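L-methionine gamma-lyase (Fusobacterium nucleatum subsp. nucleatum, PDB 6LXU) belongs to the Cys/Met metabolism family of pyridoxal-phosphate-dependent enzymes and carries its cofactor bound covalently to a lysine. Local coordinates at residues Thr182-Asp187 / Leu201-Val206; Asp105-Asp110 / Thr151-Leu156. One frame throughout, in Å; residues are numbered along the deposited sequence.

Contact 1: Thr182-Asp187 / Leu201-Val206; sequences TLVIVD and LGVDIV
D204 meets V184 just where the chain of 201-206 enters the sheet, and its side chain does work that a backbone would do elsewhere. D204 CB packs 3.4 Å from V184 O. D204 CG, set anti to the carbonyl carbon (chi1 -62°), comes within 3.9 Å of L183 CD2, the two side chains crossing at about a right angle. At the tip, D204 OD2 accepts a hydrogen bond from V184 N at 2.8 Å, almost straight (170°), through its anti lone pair, the one turned away from OD1. OD2 also takes a hydrogen bond from H177, and OD1 forms a salt bridge with R228, so this buried carboxylate is well supplied with donors, which probably favours its charged form. Aspartate suits the place because its short arm carries an acceptor to a strand amide.

V184 O in turn accepts from two successive amides, D204 N and I205 N, the first bond clearly bent (133°). From there the pairing is ordinary parallel sheet, I205 beside I185 and V206 beside V186, with V186 N bonded to I205 O at 2.9 Å. Beta-branched residues fit these extended strands. I185 and I205 lie side by side and point the same way, I185 CG1 resting 4.0 Å from I205 CD1. On the opposite face V203 lies across V186, both V203 methyls 3.6 Å from V186 CG2.

The pair closes the beta-alpha-beta unit of strand 183-187, helix 192-195 and strand 205-209. Helix 169-176 covers V184, V186 and V203, helix 89-100 covers L183, I185 and I205, and strand 151-157 flanks 183-187 on its other edge.

Contact 2: Asp105-Asp110 / Thr151-Leu156; sequences DHVVTD and TRVVYL
H106 and T151 open this parallel pairing with a side-chain bond: H106 ND1 and T151 OG1 stand 2.7 Å apart, the hydroxyl in the plane of the imidazole at its edge. CG of H106 is anti to the backbone N (chi1 177°), and the two side chains lie side by side, pointing the same way. H106 NE2 reaches T133 and T151 OG1 also bonds the amide of K148, so both buried groups are doubly engaged; histidine, with a nitrogen on each side of its ring, can link the strands that flank its own.

The middle is held tight by backbone bonds, with valines on both faces. V108 N donates to V153 O and V108 O accepts from Y155 N, both at 3.0 Å, while V107 pairs with V153 and V108 with V154. V108 CG2 meets the T151 methyl, CG2, at 3.9 Å, a short branched chain fitting close beside the strand.

Strands 106-110 and 151-157 are neighbouring parallel members of the mixed seven-stranded sheet of the large, cofactor-binding domain of this fold type I family, 106-110 lying next to the outermost strand 131-135. A beta bulge breaks their register at one end: it slips by one residue between H106 and V107, where H106 O accepts R152 N at 2.8 Å.

Beside the bulge lies the side nearer solvent, where R152 is partly exposed and no charged atoms meet across the contact. D105 and R152 run side by side, yet the touch is through the arginine's aliphatic part, R152 CG lying 3.5 Å from D105 OD2. Their charged ends turn to others, D105 to K102 and the guanidinium to the carbonyls of N181 and V100. At the far end T109 OG1, anti to its backbone N (chi1 -167°), donates to Y155 O at 2.7 Å from 42° above the carbonyl plane.

The centres of contact 2 and contact 1 lie about 11 Å apart in one mixed sheet, and they follow in series along the chain, contact 2 closing before contact 1 opens. Strands 151-157 and 183-187 are neighbours, so the order 106-110, 151-157, 183-187, 205-209 forms a continuous parallel run. The seam between the contacts is bonded directly: L183 N lies 2.8 Å from R152 O, and T182 OG1 2.8 Å from T151 O, both probable hydrogen bonds. Farther along, the Y155 ring packs on I185 and its hydroxyl lies against D187 CB. D187 OD2 also lies close to N1 of the cofactor-modified lysine at position 212, which places this sheet beside the cofactor.

Contact 1: Thr182-Asp187 / Leu201-Val206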
ATOM      1  N   THR A 182     -35.622  -6.248 -22.620  1.00 11.45           N
ATOM      2  CA  THR A 182     -35.000  -7.086 -21.588  1.00 10.69           C
ATOM      3  C   THR A 182     -33.481  -7.165 -21.734  1.00  9.92           C
ATOM      4  O   THR A 182     -32.958  -7.465 -22.815  1.00 10.46           O
ATOM      5  CB  THR A 182     -35.582  -8.502 -21.611  1.00 10.56           C
ATOM      6  OG1 THR A 182     -37.012  -8.444 -21.487  1.00 10.89           O
ATOM      7  CG2 THR A 182     -35.008  -9.374 -20.490  1.00 10.50           C
ATOM      8  N   LEU A 183     -32.774  -6.919 -20.626  1.00  9.12           N
ATOM      9  CA  LEU A 183     -31.320  -7.097 -20.561  1.00  8.89           C
ATOM     10  C   LEU A 183     -30.986  -8.406 -19.879  1.00  8.49           C
ATOM     11  O   LEU A 183     -31.601  -8.760 -18.875  1.00  9.01           O
ATOM     12  CB  LEU A 183     -30.688  -5.956 -19.775  1.00  9.35           C
ATOM     13  CG  LEU A 183     -30.815  -4.569 -20.401  1.00 10.13           C
ATOM     14  CD1 LEU A 183     -30.436  -3.502 -19.383  1.00 10.42           C
ATOM     15  CD2 LEU A 183     -29.969  -4.457 -21.660  1.00 11.11           C
ATOM     16  N   VAL A 184     -29.990  -9.106 -20.417  1.00  7.77           N
ATOM     17  CA  VAL A 184     -29.485 -10.326 -19.831  1.00  7.57           C
ATOM     18  C   VAL A 184     -28.174  -9.999 -19.110  1.00  7.27           C
ATOM     19  O   VAL A 184     -27.247  -9.461 -19.716  1.00  7.00           O
ATOM     20  CB  VAL A 184     -29.265 -11.432 -20.889  1.00  7.99           C
ATOM     21  CG1 VAL A 184     -28.780 -12.713 -20.219  1.00  8.51           C
ATOM     22  CG2 VAL A 184     -30.547 -11.707 -21.664  1.00  8.23           C
ATOM     23  N   ILE A 185     -28.134 -10.343 -17.815  1.00  6.99           N
ATOM     24  CA  ILE A 185     -26.982 -10.066 -16.947  1.00  7.20           C
ATOM     25  C   ILE A 185     -26.491 -11.405 -16.446  1.00  7.00           C
ATOM     26  O   ILE A 185     -27.282 -12.194 -15.943  1.00  7.23           O
ATOM     27  CB  ILE A 185     -27.374  -9.153 -15.760  1.00  7.76           C
ATOM     28  CG1 ILE A 185     -28.007  -7.861 -16.282  1.00  8.43           C
ATOM     29  CG2 ILE A 185     -26.160  -8.876 -14.884  1.00  7.86           C
ATOM     30  CD1 ILE A 185     -28.525  -6.927 -15.215  1.00  8.77           C
ATOM     31  N   VAL A 186     -25.183 -11.659 -16.563  1.00  6.69           N
ATOM     32  CA  VAL A 186     -24.591 -12.911 -16.096  1.00  6.47           C
ATOM     33  C   VAL A 186     -23.468 -12.642 -15.107  1.00  6.05           C
ATOM     34  O   VAL A 186     -22.554 -11.874 -15.395  1.00  6.24           O
ATOM     35  CB  VAL A 186     -24.049 -13.752 -17.268  1.00  6.87           C
ATOM     36  CG1 VAL A 186     -23.288 -14.975 -16.781  1.00  7.12           C
ATOM     37  CG2 VAL A 186     -25.202 -14.164 -18.152  1.00  7.08           C
ATOM     38  N   ASP A 187     -23.539 -13.332 -13.981  1.00  5.78           N
ATOM     39  CA  ASP A 187     -22.444 -13.378 -13.007  1.00  5.69           C
ATOM     40  C   ASP A 187     -21.490 -14.483 -13.440  1.00  5.53           C
ATOM     41  O   ASP A 187     -21.786 -15.662 -13.289  1.00  5.79           O
ATOM     42  CB  ASP A 187     -23.030 -13.601 -11.613  1.00  5.89           C
ATOM     43  CG  ASP A 187     -21.986 -13.645 -10.514  1.00  6.15           C
ATOM     44  OD1 ASP A 187     -20.791 -13.833 -10.831  1.00  6.43           O
ATOM     45  OD2 ASP A 187     -22.383 -13.518  -9.327  1.00  6.28           O
ATOM     46  N   LEU A 201     -22.070 -14.922 -26.408  1.00 10.42           N
ATOM     47  CA  LEU A 201     -23.263 -15.759 -26.495  1.00 10.50           C
ATOM     48  C   LEU A 201     -24.554 -14.945 -26.541  1.00 10.23           C
ATOM     49  O   LEU A 201     -25.632 -15.521 -26.509  1.00 11.03           O
ATOM     50  CB  LEU A 201     -23.289 -16.737 -25.314  1.00 10.78           C
ATOM     51  CG  LEU A 201     -22.015 -17.580 -25.181  1.00 11.39           C
ATOM     52  CD1 LEU A 201     -22.110 -18.452 -23.941  1.00 11.82           C
ATOM     53  CD2 LEU A 201     -21.748 -18.441 -26.407  1.00 11.94           C
ATOM     54  N   GLY A 202     -24.443 -13.623 -26.615  1.00  9.75           N
ATOM     55  CA  GLY A 202     -25.605 -12.733 -26.695  1.00  9.89           C
ATOM     56  C   GLY A 202     -26.014 -12.075 -25.390  1.00  9.26           C
ATOM     57  O   GLY A 202     -27.004 -11.364 -25.361  1.00 10.55           O
ATOM     58  N   VAL A 203     -25.260 -12.286 -24.308  1.00  8.50           N
ATOM     59  CA  VAL A 203     -25.557 -11.642 -23.021  1.00  8.23           C
ATOM     60  C   VAL A 203     -25.259 -10.146 -23.134  1.00  7.84           C
ATOM     61  O   VAL A 203     -24.367  -9.742 -23.857  1.00  8.55           O
ATOM     62  CB  VAL A 203     -24.720 -12.329 -21.924  1.00  8.43           C
ATOM     63  CG1 VAL A 203     -24.726 -11.572 -20.602  1.00  8.54           C
ATOM     64  CG2 VAL A 203     -25.199 -13.762 -21.756  1.00  8.52           C
ATOM     65  N   ASP A 204     -26.024  -9.311 -22.423  1.00  7.68           N
ATOM     66  CA  ASP A 204     -25.815  -7.870 -22.482  1.00  7.55           C
ATOM     67  C   ASP A 204     -24.757  -7.344 -21.502  1.00  6.96           C
ATOM     68  O   ASP A 204     -24.018  -6.447 -21.852  1.00  7.16           O
ATOM     69  CB  ASP A 204     -27.123  -7.146 -22.217  1.00  7.97           C
ATOM     70  CG  ASP A 204     -28.166  -7.464 -23.259  1.00  8.47           C
ATOM     71  OD1 ASP A 204     -28.027  -6.966 -24.395  1.00 10.61           O
ATOM     72  OD2 ASP A 204     -29.092  -8.223 -22.953  1.00  8.60           O
ATOM     73  N   ILE A 205     -24.749  -7.877 -20.269  1.00  6.66           N
ATOM     74  CA  ILE A 205     -23.863  -7.362 -19.211  1.00  6.52           C
ATOM     75  C   ILE A 205     -23.262  -8.547 -18.478  1.00  6.40           C
ATOM     76  O   ILE A 205     -23.978  -9.464 -18.096  1.00  6.45           O
ATOM     77  CB  ILE A 205     -24.641  -6.489 -18.194  1.00  6.79           C
ATOM     78  CG1 ILE A 205     -25.396  -5.344 -18.891  1.00  7.04           C
ATOM     79  CG2 ILE A 205     -23.692  -5.965 -17.112  1.00  6.76           C
ATOM     80  CD1 ILE A 205     -26.369  -4.609 -17.988  1.00  7.35           C
ATOM     81  N   VAL A 206     -21.944  -8.500 -18.259  1.00  6.35           N
ATOM     82  CA  VAL A 206     -21.247  -9.471 -17.432  1.00  6.48           C
ATOM     83  C   VAL A 206     -20.814  -8.785 -16.148  1.00  6.11           C
ATOM     84  O   VAL A 206     -20.288  -7.669 -16.183  1.00  6.09           O
ATOM     85  CB  VAL A 206     -20.017 -10.053 -18.154  1.00  7.29           C
ATOM     86  CG1 VAL A 206     -19.098 -10.811 -17.198  1.00  7.78           C
ATOM     87  CG2 VAL A 206     -20.476 -10.959 -19.281  1.00  7.91           C
TER

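Contact 2: Asp105-Asp110 / Thr151-Leu156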
ATOM      1  N   ASP A 105     -40.781  -2.505 -12.736  1.00 10.97           N
ATOM      2  CA  ASP A 105     -40.094  -3.463 -13.590  1.00 10.66           C
ATOM      3  C   ASP A 105     -40.181  -4.844 -12.969  1.00 10.30           C
ATOM      4  O   ASP A 105     -40.443  -5.014 -11.777  1.00 11.25           O
ATOM      5  CB  ASP A 105     -38.604  -3.121 -13.767  1.00 10.72           C
ATOM      6  CG  ASP A 105     -38.345  -1.968 -14.695  1.00 11.06           C
ATOM      7  OD1 ASP A 105     -39.286  -1.525 -15.400  1.00 12.45           O
ATOM      8  OD2 ASP A 105     -37.178  -1.518 -14.762  1.00 10.82           O
ATOM      9  N   HIS A 106     -39.888  -5.837 -13.809  1.00 10.21           N
ATOM     10  CA  HIS A 106     -39.875  -7.239 -13.440  1.00  9.94           C
ATOM     11  C   HIS A 106     -38.509  -7.873 -13.771  1.00  9.38           C
ATOM     12  O   HIS A 106     -37.841  -7.489 -14.736  1.00  9.48           O
ATOM     13  CB  HIS A 106     -41.038  -7.952 -14.159  1.00 10.34           C
ATOM     14  CG  HIS A 106     -41.117  -9.432 -13.945  1.00 10.49           C
ATOM     15  ND1 HIS A 106     -40.926 -10.332 -14.975  1.00 10.96           N
ATOM     16  CD2 HIS A 106     -41.423 -10.173 -12.854  1.00 11.08           C
ATOM     17  CE1 HIS A 106     -41.089 -11.557 -14.520  1.00 11.08           C
ATOM     18  NE2 HIS A 106     -41.408 -11.493 -13.241  1.00 11.18           N
ATOM     19  N   VAL A 107     -38.134  -8.840 -12.941  1.00  9.39           N
ATOM     20  CA  VAL A 107     -36.879  -9.586 -13.073  1.00  9.32           C
ATOM     21  C   VAL A 107     -37.208 -11.072 -13.057  1.00  9.25           C
ATOM     22  O   VAL A 107     -37.991 -11.523 -12.217  1.00  9.78           O
ATOM     23  CB  VAL A 107     -35.916  -9.276 -11.900  1.00  9.42           C
ATOM     24  CG1 VAL A 107     -34.661 -10.148 -11.963  1.00  9.41           C
ATOM     25  CG2 VAL A 107     -35.570  -7.797 -11.876  1.00  9.66           C
ATOM     26  N   VAL A 108     -36.610 -11.815 -13.991  1.00  9.53           N
ATOM     27  CA  VAL A 108     -36.621 -13.267 -13.969  1.00  9.59           C
ATOM     28  C   VAL A 108     -35.229 -13.747 -13.604  1.00  9.29           C
ATOM     29  O   VAL A 108     -34.249 -13.340 -14.244  1.00  9.32           O
ATOM     30  CB  VAL A 108     -37.030 -13.875 -15.326  1.00 10.06           C
ATOM     31  CG1 VAL A 108     -36.924 -15.398 -15.316  1.00 10.58           C
ATOM     32  CG2 VAL A 108     -38.436 -13.435 -15.699  1.00 10.40           C
ATOM     33  N   THR A 109     -35.135 -14.612 -12.615  1.00  9.49           N
ATOM     34  CA  THR A 109     -33.841 -15.148 -12.202  1.00  9.63           C
ATOM     35  C   THR A 109     -34.015 -16.537 -11.592  1.00 10.27           C
ATOM     36  O   THR A 109     -35.114 -17.119 -11.638  1.00 10.29           O
ATOM     37  CB  THR A 109     -33.093 -14.146 -11.286  1.00  9.53           C
ATOM     38  OG1 THR A 109     -31.729 -14.562 -11.147  1.00  9.42           O
ATOM     39  CG2 THR A 109     -33.731 -14.050  -9.909  1.00  9.55           C
ATOM     40  N   ASP A 110     -32.933 -17.095 -11.063  1.00 11.28           N
ATOM     41  CA  ASP A 110     -32.933 -18.449 -10.532  1.00 12.47           C
ATOM     42  C   ASP A 110     -32.984 -18.404  -9.012  1.00 13.94           C
ATOM     43  O   ASP A 110     -32.540 -17.439  -8.406  1.00 14.72           O
ATOM     44  CB  ASP A 110     -31.672 -19.175 -11.013  1.00 12.71           C
ATOM     45  CG  ASP A 110     -31.830 -20.685 -11.020  1.00 12.78           C
ATOM     46  OD1 ASP A 110     -31.839 -21.290  -9.921  1.00 14.47           O
ATOM     47  OD2 ASP A 110     -31.943 -21.269 -12.114  1.00 12.17           O
ATOM     48  N   THR A 151     -40.691  -7.304 -18.044  1.00 10.73           N
ATOM     49  CA  THR A 151     -39.415  -7.938 -17.671  1.00 10.34           C
ATOM     50  C   THR A 151     -38.271  -7.113 -18.212  1.00 10.08           C
ATOM     51  O   THR A 151     -38.093  -6.970 -19.416  1.00 10.79           O
ATOM     52  CB  THR A 151     -39.328  -9.380 -18.168  1.00 10.50           C
ATOM     53  OG1 THR A 151     -40.457 -10.096 -17.669  1.00 11.09           O
ATOM     54  CG2 THR A 151     -38.029 -10.052 -17.673  1.00 10.50           C
ATOM     55  N   ARG A 152     -37.504  -6.524 -17.295  1.00  9.52           N
ATOM     56  CA  ARG A 152     -36.378  -5.679 -17.663  1.00  9.22           C
ATOM     57  C   ARG A 152     -35.033  -6.418 -17.592  1.00  8.59           C
ATOM     58  O   ARG A 152     -34.107  -6.042 -18.288  1.00  8.80           O
ATOM     59  CB  ARG A 152     -36.366  -4.443 -16.754  1.00  9.50           C
ATOM     60  CG  ARG A 152     -35.223  -3.474 -16.944  1.00  9.84           C
ATOM     61  CD  ARG A 152     -35.093  -2.945 -18.360  1.00 10.28           C
ATOM     62  NE  ARG A 152     -34.120  -1.860 -18.439  1.00 10.60           N
ATOM     63  CZ  ARG A 152     -33.491  -1.466 -19.545  1.00 11.38           C
ATOM     64  NH1 ARG A 152     -33.722  -2.079 -20.715  1.00 12.33           N
ATOM     65  NH2 ARG A 152     -32.643  -0.454 -19.501  1.00 12.09           N
ATOM     66  N   VAL A 153     -34.941  -7.411 -16.715  1.00  8.11           N
ATOM     67  CA  VAL A 153     -33.695  -8.148 -16.505  1.00  7.96           C
ATOM     68  C   VAL A 153     -33.991  -9.631 -16.398  1.00  7.82           C
ATOM     69  O   VAL A 153     -34.898 -10.059 -15.688  1.00  8.36           O
ATOM     70  CB  VAL A 153     -32.973  -7.688 -15.210  1.00  8.15           C
ATOM     71  CG1 VAL A 153     -31.858  -8.654 -14.804  1.00  8.16           C
ATOM     72  CG2 VAL A 153     -32.431  -6.283 -15.370  1.00  8.32           C
ATOM     73  N   VAL A 154     -33.178 -10.412 -17.111  1.00  7.86           N
ATOM     74  CA  VAL A 154     -33.026 -11.834 -16.856  1.00  7.84           C
ATOM     75  C   VAL A 154     -31.610 -11.987 -16.298  1.00  7.49           C
ATOM     76  O   VAL A 154     -30.651 -11.630 -16.974  1.00  7.49           O
ATOM     77  CB  VAL A 154     -33.264 -12.686 -18.126  1.00  8.21           C
ATOM     78  CG1 VAL A 154     -32.869 -14.129 -17.904  1.00  8.56           C
ATOM     79  CG2 VAL A 154     -34.725 -12.587 -18.534  1.00  8.47           C
ATOM     80  N   TYR A 155     -31.503 -12.449 -15.055  1.00  7.30           N
ATOM     81  CA  TYR A 155     -30.227 -12.493 -14.331  1.00  7.16           C
ATOM     82  C   TYR A 155     -29.836 -13.941 -14.138  1.00  7.49           C
ATOM     83  O   TYR A 155     -30.618 -14.720 -13.598  1.00  7.88           O
ATOM     84  CB  TYR A 155     -30.372 -11.775 -12.989  1.00  6.93           C
ATOM     85  CG  TYR A 155     -29.071 -11.652 -12.234  1.00  6.79           C
ATOM     86  CD1 TYR A 155     -28.578 -12.704 -11.505  1.00  6.89           C
ATOM     87  CD2 TYR A 155     -28.326 -10.482 -12.276  1.00  6.93           C
ATOM     88  CE1 TYR A 155     -27.360 -12.621 -10.831  1.00  6.90           C
ATOM     89  CE2 TYR A 155     -27.120 -10.365 -11.591  1.00  6.90           C
ATOM     90  CZ  TYR A 155     -26.639 -11.439 -10.872  1.00  6.74           C
ATOM     91  OH  TYR A 155     -25.438 -11.301 -10.186  1.00  6.89           O
ATOM     92  N   LEU A 156     -28.629 -14.298 -14.594  1.00  7.59           N
ATOM     93  CA  LEU A 156     -28.194 -15.693 -14.635  1.00  7.66           C
ATOM     94  C   LEU A 156     -26.828 -15.879 -14.000  1.00  7.69           C
ATOM     95  O   LEU A 156     -26.013 -14.949 -13.951  1.00  7.63           O
ATOM     96  CB  LEU A 156     -28.125 -16.194 -16.082  1.00  7.74           C
ATOM     97  CG  LEU A 156     -29.393 -15.980 -16.914  1.00  7.99           C
ATOM     98  CD1 LEU A 156     -29.125 -16.261 -18.377  1.00  8.16           C
ATOM     99  CD2 LEU A 156     -30.537 -16.832 -16.399  1.00  8.22           C
TER